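Local coordinates for protein putative kinase (Chloroflexus aurantiacus, PDB 2RHM) that is of unknown function but has the P-loop nucleoside triphosphate hydrolase fold and is thought to be a kinase, probably binding a nucleotide, at residues Phe39-Phe44 with Val58-Ala62; Pro106-Arg110 with Pro155-Pro161. All coordinates share one frame; numbering follows the deposited sequence.

Overall arrangement
From the N terminus, the chain lays down the central strand 6-12, then strand 33-35, an outer strand of this chain's sheet, and then helix 36-47. Contact 1 follows at once: the short connection into helix 52-75 is closed as Phe39-Phe44 packs on Val58-Ala62, a local helix-helix pairing. Contact 2 opens only later, on strand 105-112, and closes a longer excursion through helices 115-127 and 141-149 when the loop Pro155-Pro161 returns to that strand and leads into strand 162-166, the other outer strand. The two are thus in series, neither nested nor crossed. They lie on opposite sides of the chain's centre. Contacts 1 and 2 do not touch, their nearest atoms being about 13 Å apart.

Contact 1: residues Phe39-Phe44 with Val58-Ala62; sequences FKEVMF and VGATA
Helix segments Phe39-Phe44 and Val58-Ala62 meet with axes 9.1 Å apart at closest approach and N-to-C directions at 123°, so they run roughly against each other but strongly crossed. No hydrogen bond joins them; the contact is apolar and buried. It is tightest where the small Ala62 lets the backbones approach: its CB lies 3.8 Å from Phe39 CB and 3.6 Å from Lys40 CG. Lys40 bends at chi3 (61°), and its CD and CE pass over the bare CA of Gly59, CD at 3.7 Å, while NZ continues to a hydrogen bond with Ser55 OG. In Val58, chi1 of 167° sets CG1 opposite the backbone N and points it at the other helix, where it touches Met43 CB at 3.8 Å and also meets Lys40 CA; Phe44 CE1 lies against the same valine. Selenomethionine Met43 extends across to the other helix, where SE rests 3.8 Å from Thr61 CG2. Thr61 OG1 instead bonds Arg57 O within its own helix. Outside the segments, His132 and His135 meet the Phe44 ring, and Met65 and Leu66 farther along helix 52-75 touch Phe39. The second subunit also packs here, with its His68 against Phe39 and its Thr61 against Met43. Helix 36-47 directly follows strand 33-35 and packs crosswise on helix 52-75, which leads on to strand 80-83, so the pair forms a two-helix connection between neighbouring strands of the parallel sheet.

Contact 2: residues Pro106-Arg110 with Pro155-Pro161; sequences PIQIR and PLPLGGP
Gln108 grips Leu156 with both ends of its side-chain amide. Leu156 N donates to OE1 of Gln108 at 2.8 Å, and NE2 of Gln108 donates to Leu156 O, also at 2.8 Å. Both bonds lie in the carbonyl plane of their acceptor, on a lone pair, and the second is nearly straight (165°), with Leu156 O 1° out of the Gln108 amide plane. One amide thus pairs with both backbone polar groups of one residue, which fixes which end is O and which is N. With chi1 at -171° and the rest of the chain extended, it spans the gap to the loop. A water 3.2 Å from Gln108 NE2 accepts from it and lies within hydrogen-bonding distance of Gly159 O and Pro161 O, among other acceptors. At the strand itself, Gln108 N donates to Pro161 O (3.0 Å). Replacing Gln108 by alanine removes the amide, and Leu156 N and O would probably lose these bonds, leaving the loop less firmly tied to the strand. Toward the start of the strand, the Pro106 ring sets CG 3.5 Å from Gly159 O and CB beside Leu158 CB. Gly160 passes so close to Pro106 O that a side chain would clash there. The Arg110 side chain slants across Pro155, NH1 4.0 Å from Pro155 CD, and NH1 hydrogen-bonds Ile153 O. Strand 105-112 pairs with strand 6-12 through Ile107 and Ile109, and Gln108 bonds Leu163 of strand 162-166. Leu156 and Leu158 reach helix 88-101, whereas Ile107 and Ile109 pack on helix 175-187, placing the loop beside the parallel sheet of the P-loop NTPase fold.

Contact 1: residues Phe39-Phe44 with Val58-Ala62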
ATOM      1  N   PHE B  39       3.174   3.481   7.164  1.00 24.90           N
ATOM      2  CA  PHE B  39       3.722   2.215   6.691  1.00 25.40           C
ATOM      3  C   PHE B  39       4.771   1.681   7.691  1.00 25.82           C
ATOM      4  O   PHE B  39       4.811   0.481   7.991  1.00 25.65           O
ATOM      5  CB  PHE B  39       4.351   2.398   5.294  1.00 25.17           C
ATOM      6  CG  PHE B  39       3.365   2.353   4.145  1.00 24.21           C
ATOM      7  CD1 PHE B  39       2.080   2.873   4.248  1.00 26.09           C
ATOM      8  CD2 PHE B  39       3.763   1.856   2.924  1.00 29.34           C
ATOM      9  CE1 PHE B  39       1.206   2.819   3.166  1.00 28.06           C
ATOM     10  CE2 PHE B  39       2.897   1.792   1.850  1.00 29.75           C
ATOM     11  CZ  PHE B  39       1.625   2.280   1.967  1.00 28.66           C
ATOM     12  N   LYS B  40       5.614   2.580   8.212  1.00 24.54           N
ATOM     13  CA  LYS B  40       6.629   2.206   9.181  1.00 21.83           C
ATOM     14  C   LYS B  40       5.969   1.614  10.413  1.00 22.63           C
ATOM     15  O   LYS B  40       6.413   0.579  10.922  1.00 23.86           O
ATOM     16  CB  LYS B  40       7.488   3.388   9.594  1.00 23.38           C
ATOM     17  CG  LYS B  40       8.356   3.994   8.486  1.00 22.33           C
ATOM     18  CD  LYS B  40       9.320   5.087   9.032  1.00 22.67           C
ATOM     19  CE  LYS B  40      10.301   4.551  10.087  1.00 28.09           C
ATOM     20  NZ  LYS B  40      11.231   5.644  10.559  1.00 27.99           N
ATOM     21  N   GLU B  41       4.902   2.261  10.873  1.00 22.04           N
ATOM     22  CA  GLU B  41       4.179   1.789  12.059  1.00 24.34           C
ATOM     23  C   GLU B  41       3.543   0.405  11.879  1.00 25.11           C
ATOM     24  O   GLU B  41       3.582  -0.420  12.795  1.00 23.97           O
ATOM     25  CB  GLU B  41       3.191   2.845  12.536  1.00 26.43           C
ATOM     26  CG  GLU B  41       3.962   4.060  13.037  1.00 31.34           C
ATOM     27  CD  GLU B  41       3.117   5.233  13.395  1.00 38.34           C
ATOM     28  OE1 GLU B  41       1.941   5.040  13.771  1.00 41.63           O
ATOM     29  OE2 GLU B  41       3.666   6.351  13.326  1.00 42.07           O
ATOM     30  N   VAL B  42       3.005   0.136  10.693  1.00 24.24           N
ATOM     31  CA  VAL B  42       2.488  -1.196  10.392  1.00 23.71           C
ATOM     32  C   VAL B  42       3.654  -2.194  10.512  1.00 24.06           C
ATOM     33  O   VAL B  42       3.513  -3.251  11.111  1.00 22.81           O
ATOM     34  CB  VAL B  42       1.855  -1.269   8.987  1.00 25.43           C
ATOM     35  CG1 VAL B  42       1.491  -2.687   8.646  1.00 27.43           C
ATOM     36  CG2 VAL B  42       0.615  -0.371   8.907  1.00 23.65           C
HETATM   37  N   MSE B  43       4.819  -1.841   9.973  1.00 23.86           N
HETATM   38  CA  MSE B  43       5.968  -2.720  10.082  1.00 26.08           C
HETATM   39  C   MSE B  43       6.493  -2.898  11.501  1.00 25.20           C
HETATM   40  O   MSE B  43       6.885  -4.003  11.861  1.00 25.24           O
HETATM   41  CB  MSE B  43       7.079  -2.297   9.132  1.00 27.27           C
HETATM   42  CG  MSE B  43       6.768  -2.758   7.737  1.00 28.46           C
HETATM   43 SE   MSE B  43       8.219  -2.387   6.480  0.75 33.82          SE
HETATM   44  CE  MSE B  43       7.850  -1.015   6.345  1.00 10.12           C
ATOM     45  N   PHE B  44       6.522  -1.833  12.296  1.00 23.31           N
ATOM     46  CA  PHE B  44       6.987  -1.959  13.678  1.00 23.46           C
ATOM     47  C   PHE B  44       6.041  -2.883  14.450  1.00 23.35           C
ATOM     48  O   PHE B  44       6.468  -3.699  15.270  1.00 23.51           O
ATOM     49  CB  PHE B  44       7.024  -0.597  14.378  1.00 22.80           C
ATOM     50  CG  PHE B  44       8.097   0.352  13.898  1.00 23.37           C
ATOM     51  CD1 PHE B  44       9.382  -0.070  13.606  1.00 24.45           C
ATOM     52  CD2 PHE B  44       7.823   1.713  13.811  1.00 23.85           C
ATOM     53  CE1 PHE B  44      10.352   0.839  13.209  1.00 24.37           C
ATOM     54  CE2 PHE B  44       8.790   2.614  13.411  1.00 22.72           C
ATOM     55  CZ  PHE B  44      10.046   2.190  13.109  1.00 22.46           C
ATOM     56  N   VAL B  58      13.662   0.215   8.445  1.00 23.22           N
ATOM     57  CA  VAL B  58      12.224   0.106   8.228  1.00 21.08           C
ATOM     58  C   VAL B  58      11.722   1.280   7.385  1.00 22.91           C
ATOM     59  O   VAL B  58      10.849   1.106   6.539  1.00 23.89           O
ATOM     60  CB  VAL B  58      11.465   0.022   9.564  1.00 22.08           C
ATOM     61  CG1 VAL B  58       9.966   0.236   9.382  1.00 22.43           C
ATOM     62  CG2 VAL B  58      11.755  -1.315  10.233  1.00 21.03           C
ATOM     63  N   GLY B  59      12.264   2.474   7.623  1.00 23.26           N
ATOM     64  CA  GLY B  59      11.897   3.657   6.840  1.00 24.05           C
ATOM     65  C   GLY B  59      12.257   3.523   5.366  1.00 24.80           C
ATOM     66  O   GLY B  59      11.457   3.863   4.500  1.00 24.18           O
ATOM     67  N   ALA B  60      13.457   3.023   5.072  1.00 24.91           N
ATOM     68  CA  ALA B  60      13.888   2.792   3.695  1.00 26.08           C
ATOM     69  C   ALA B  60      12.953   1.778   3.006  1.00 24.91           C
ATOM     70  O   ALA B  60      12.605   1.903   1.815  1.00 25.64           O
ATOM     71  CB  ALA B  60      15.321   2.279   3.697  1.00 24.70           C
ATOM     72  N   THR B  61      12.516   0.796   3.783  1.00 23.17           N
ATOM     73  CA  THR B  61      11.626  -0.244   3.277  1.00 23.91           C
ATOM     74  C   THR B  61      10.223   0.329   3.060  1.00 24.92           C
ATOM     75  O   THR B  61       9.587   0.063   2.035  1.00 25.65           O
ATOM     76  CB  THR B  61      11.596  -1.465   4.212  1.00 25.00           C
ATOM     77  OG1 THR B  61      12.921  -1.964   4.397  1.00 25.02           O
ATOM     78  CG2 THR B  61      10.765  -2.575   3.609  1.00 23.85           C
ATOM     79  N   ALA B  62       9.760   1.133   4.016  1.00 23.39           N
ATOM     80  CA  ALA B  62       8.456   1.795   3.900  1.00 23.19           C
ATOM     81  C   ALA B  62       8.402   2.664   2.637  1.00 24.43           C
ATOM     82  O   ALA B  62       7.408   2.659   1.924  1.00 25.78           O
ATOM     83  CB  ALA B  62       8.172   2.630   5.131  1.00 24.94           C
TER

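Contact 2: residues Pro106-Arg110 with Pro155-Pro161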
ATOM      1  N   PRO B 106       1.954  15.638 -11.431  1.00 23.43           N
ATOM      2  CA  PRO B 106       2.274  16.010 -10.050  1.00 22.60           C
ATOM      3  C   PRO B 106       1.680  17.323  -9.557  1.00 23.00           C
ATOM      4  O   PRO B 106       1.602  18.310 -10.311  1.00 22.68           O
ATOM      5  CB  PRO B 106       3.797  16.120 -10.067  1.00 24.89           C
ATOM      6  CG  PRO B 106       4.088  16.629 -11.438  1.00 24.02           C
ATOM      7  CD  PRO B 106       3.067  15.961 -12.351  1.00 25.88           C
ATOM      8  N   ILE B 107       1.259  17.309  -8.294  1.00 21.66           N
ATOM      9  CA  ILE B 107       0.821  18.496  -7.575  1.00 22.89           C
ATOM     10  C   ILE B 107       1.542  18.381  -6.237  1.00 24.34           C
ATOM     11  O   ILE B 107       1.477  17.336  -5.608  1.00 25.24           O
ATOM     12  CB  ILE B 107      -0.685  18.514  -7.345  1.00 24.28           C
ATOM     13  CG1 ILE B 107      -1.433  18.520  -8.692  1.00 29.66           C
ATOM     14  CG2 ILE B 107      -1.065  19.759  -6.507  1.00 26.50           C
ATOM     15  CD1 ILE B 107      -2.934  18.327  -8.550  1.00 34.13           C
ATOM     16  N   GLN B 108       2.237  19.424  -5.802  1.00 21.16           N
ATOM     17  CA  GLN B 108       3.072  19.321  -4.615  1.00 21.08           C
ATOM     18  C   GLN B 108       2.749  20.375  -3.569  1.00 21.61           C
ATOM     19  O   GLN B 108       2.538  21.553  -3.898  1.00 22.63           O
ATOM     20  CB  GLN B 108       4.565  19.385  -4.989  1.00 23.23           C
ATOM     21  CG  GLN B 108       5.508  19.057  -3.830  1.00 25.78           C
ATOM     22  CD  GLN B 108       6.988  18.918  -4.241  1.00 23.16           C
ATOM     23  OE1 GLN B 108       7.827  18.574  -3.406  1.00 24.45           O
ATOM     24  NE2 GLN B 108       7.304  19.171  -5.515  1.00 23.58           N
ATOM     25  N   ILE B 109       2.609  19.911  -2.335  1.00 23.45           N
ATOM     26  CA  ILE B 109       2.414  20.783  -1.168  1.00 22.12           C
ATOM     27  C   ILE B 109       3.566  20.557  -0.195  1.00 23.32           C
ATOM     28  O   ILE B 109       3.848  19.416   0.221  1.00 24.83           O
ATOM     29  CB  ILE B 109       1.080  20.534  -0.457  1.00 24.27           C
ATOM     30  CG1 ILE B 109      -0.074  20.681  -1.437  1.00 27.12           C
ATOM     31  CG2 ILE B 109       0.907  21.519   0.700  1.00 24.79           C
ATOM     32  CD1 ILE B 109      -1.381  20.416  -0.853  1.00 34.88           C
ATOM     33  N   ARG B 110       4.262  21.644   0.120  1.00 22.66           N
ATOM     34  CA  ARG B 110       5.379  21.605   1.032  1.00 22.99           C
ATOM     35  C   ARG B 110       4.984  22.309   2.321  1.00 25.12           C
ATOM     36  O   ARG B 110       4.535  23.447   2.301  1.00 25.78           O
ATOM     37  CB  ARG B 110       6.624  22.268   0.452  1.00 25.38           C
ATOM     38  CG  ARG B 110       7.707  22.382   1.506  1.00 31.51           C
ATOM     39  CD  ARG B 110       8.925  23.079   1.030  1.00 27.78           C
ATOM     40  NE  ARG B 110       8.673  24.458   0.621  1.00 29.72           N
ATOM     41  CZ  ARG B 110       9.635  25.345   0.414  1.00 28.22           C
ATOM     42  NH1 ARG B 110      10.897  25.007   0.600  1.00 26.06           N
ATOM     43  NH2 ARG B 110       9.338  26.584   0.039  1.00 33.82           N
ATOM     44  N   PRO B 155      11.794  21.225  -2.011  1.00 24.03           N
ATOM     45  CA  PRO B 155      10.742  20.448  -2.632  1.00 23.50           C
ATOM     46  C   PRO B 155      11.288  19.562  -3.747  1.00 22.67           C
ATOM     47  O   PRO B 155      12.399  19.811  -4.261  1.00 23.00           O
ATOM     48  CB  PRO B 155       9.805  21.518  -3.194  1.00 26.12           C
ATOM     49  CG  PRO B 155      10.657  22.688  -3.433  1.00 26.37           C
ATOM     50  CD  PRO B 155      11.811  22.620  -2.489  1.00 25.66           C
ATOM     51  N   LEU B 156      10.519  18.555  -4.171  1.00 23.47           N
ATOM     52  CA  LEU B 156      11.005  17.717  -5.264  1.00 23.54           C
ATOM     53  C   LEU B 156      10.857  18.477  -6.578  1.00 23.55           C
ATOM     54  O   LEU B 156       9.834  19.100  -6.822  1.00 23.00           O
ATOM     55  CB  LEU B 156      10.304  16.379  -5.338  1.00 23.42           C
ATOM     56  CG  LEU B 156      10.394  15.488  -4.100  1.00 22.12           C
ATOM     57  CD1 LEU B 156       9.650  14.197  -4.299  1.00 23.61           C
ATOM     58  CD2 LEU B 156      11.846  15.224  -3.745  1.00 20.56           C
ATOM     59  N   PRO B 157      11.865  18.403  -7.439  1.00 25.94           N
ATOM     60  CA  PRO B 157      11.792  19.142  -8.695  1.00 21.80           C
ATOM     61  C   PRO B 157      11.004  18.377  -9.777  1.00 25.40           C
ATOM     62  O   PRO B 157      11.572  17.963 -10.788  1.00 26.55           O
ATOM     63  CB  PRO B 157      13.264  19.282  -9.085  1.00 23.72           C
ATOM     64  CG  PRO B 157      13.901  18.107  -8.531  1.00 22.47           C
ATOM     65  CD  PRO B 157      13.136  17.675  -7.312  1.00 22.07           C
ATOM     66  N   LEU B 158       9.692  18.243  -9.571  1.00 26.26           N
ATOM     67  CA  LEU B 158       8.840  17.383 -10.401  1.00 26.77           C
ATOM     68  C   LEU B 158       8.134  18.128 -11.530  1.00 25.25           C
ATOM     69  O   LEU B 158       7.563  17.510 -12.437  1.00 26.91           O
ATOM     70  CB  LEU B 158       7.756  16.767  -9.508  1.00 28.91           C
ATOM     71  CG  LEU B 158       8.215  15.921  -8.323  1.00 34.39           C
ATOM     72  CD1 LEU B 158       7.016  15.390  -7.588  1.00 37.35           C
ATOM     73  CD2 LEU B 158       9.102  14.779  -8.789  1.00 40.95           C
ATOM     74  N   GLY B 159       8.191  19.449 -11.495  1.00 25.63           N
ATOM     75  CA  GLY B 159       7.390  20.225 -12.388  1.00 26.25           C
ATOM     76  C   GLY B 159       6.019  20.260 -11.747  1.00 27.11           C
ATOM     77  O   GLY B 159       5.763  19.629 -10.717  1.00 28.17           O
ATOM     78  N   GLY B 160       5.128  21.006 -12.342  1.00 28.53           N
ATOM     79  CA  GLY B 160       3.804  21.097 -11.793  1.00 27.28           C
ATOM     80  C   GLY B 160       3.749  22.086 -10.661  1.00 27.08           C
ATOM     81  O   GLY B 160       4.765  22.620 -10.220  1.00 28.20           O
ATOM     82  N   PRO B 161       2.542  22.347 -10.194  1.00 25.07           N
ATOM     83  CA  PRO B 161       2.326  23.350  -9.170  1.00 25.83           C
ATOM     84  C   PRO B 161       2.899  22.956  -7.816  1.00 22.72           C
ATOM     85  O   PRO B 161       2.997  21.770  -7.495  1.00 25.75           O
ATOM     86  CB  PRO B 161       0.797  23.463  -9.099  1.00 26.19           C
ATOM     87  CG  PRO B 161       0.265  22.304  -9.739  1.00 27.32           C
ATOM     88  CD  PRO B 161       1.288  21.734 -10.659  1.00 26.72           C
TER
HETATM   89  O   HOH W   1       5.469  20.159  -7.988  1.00 30.52           O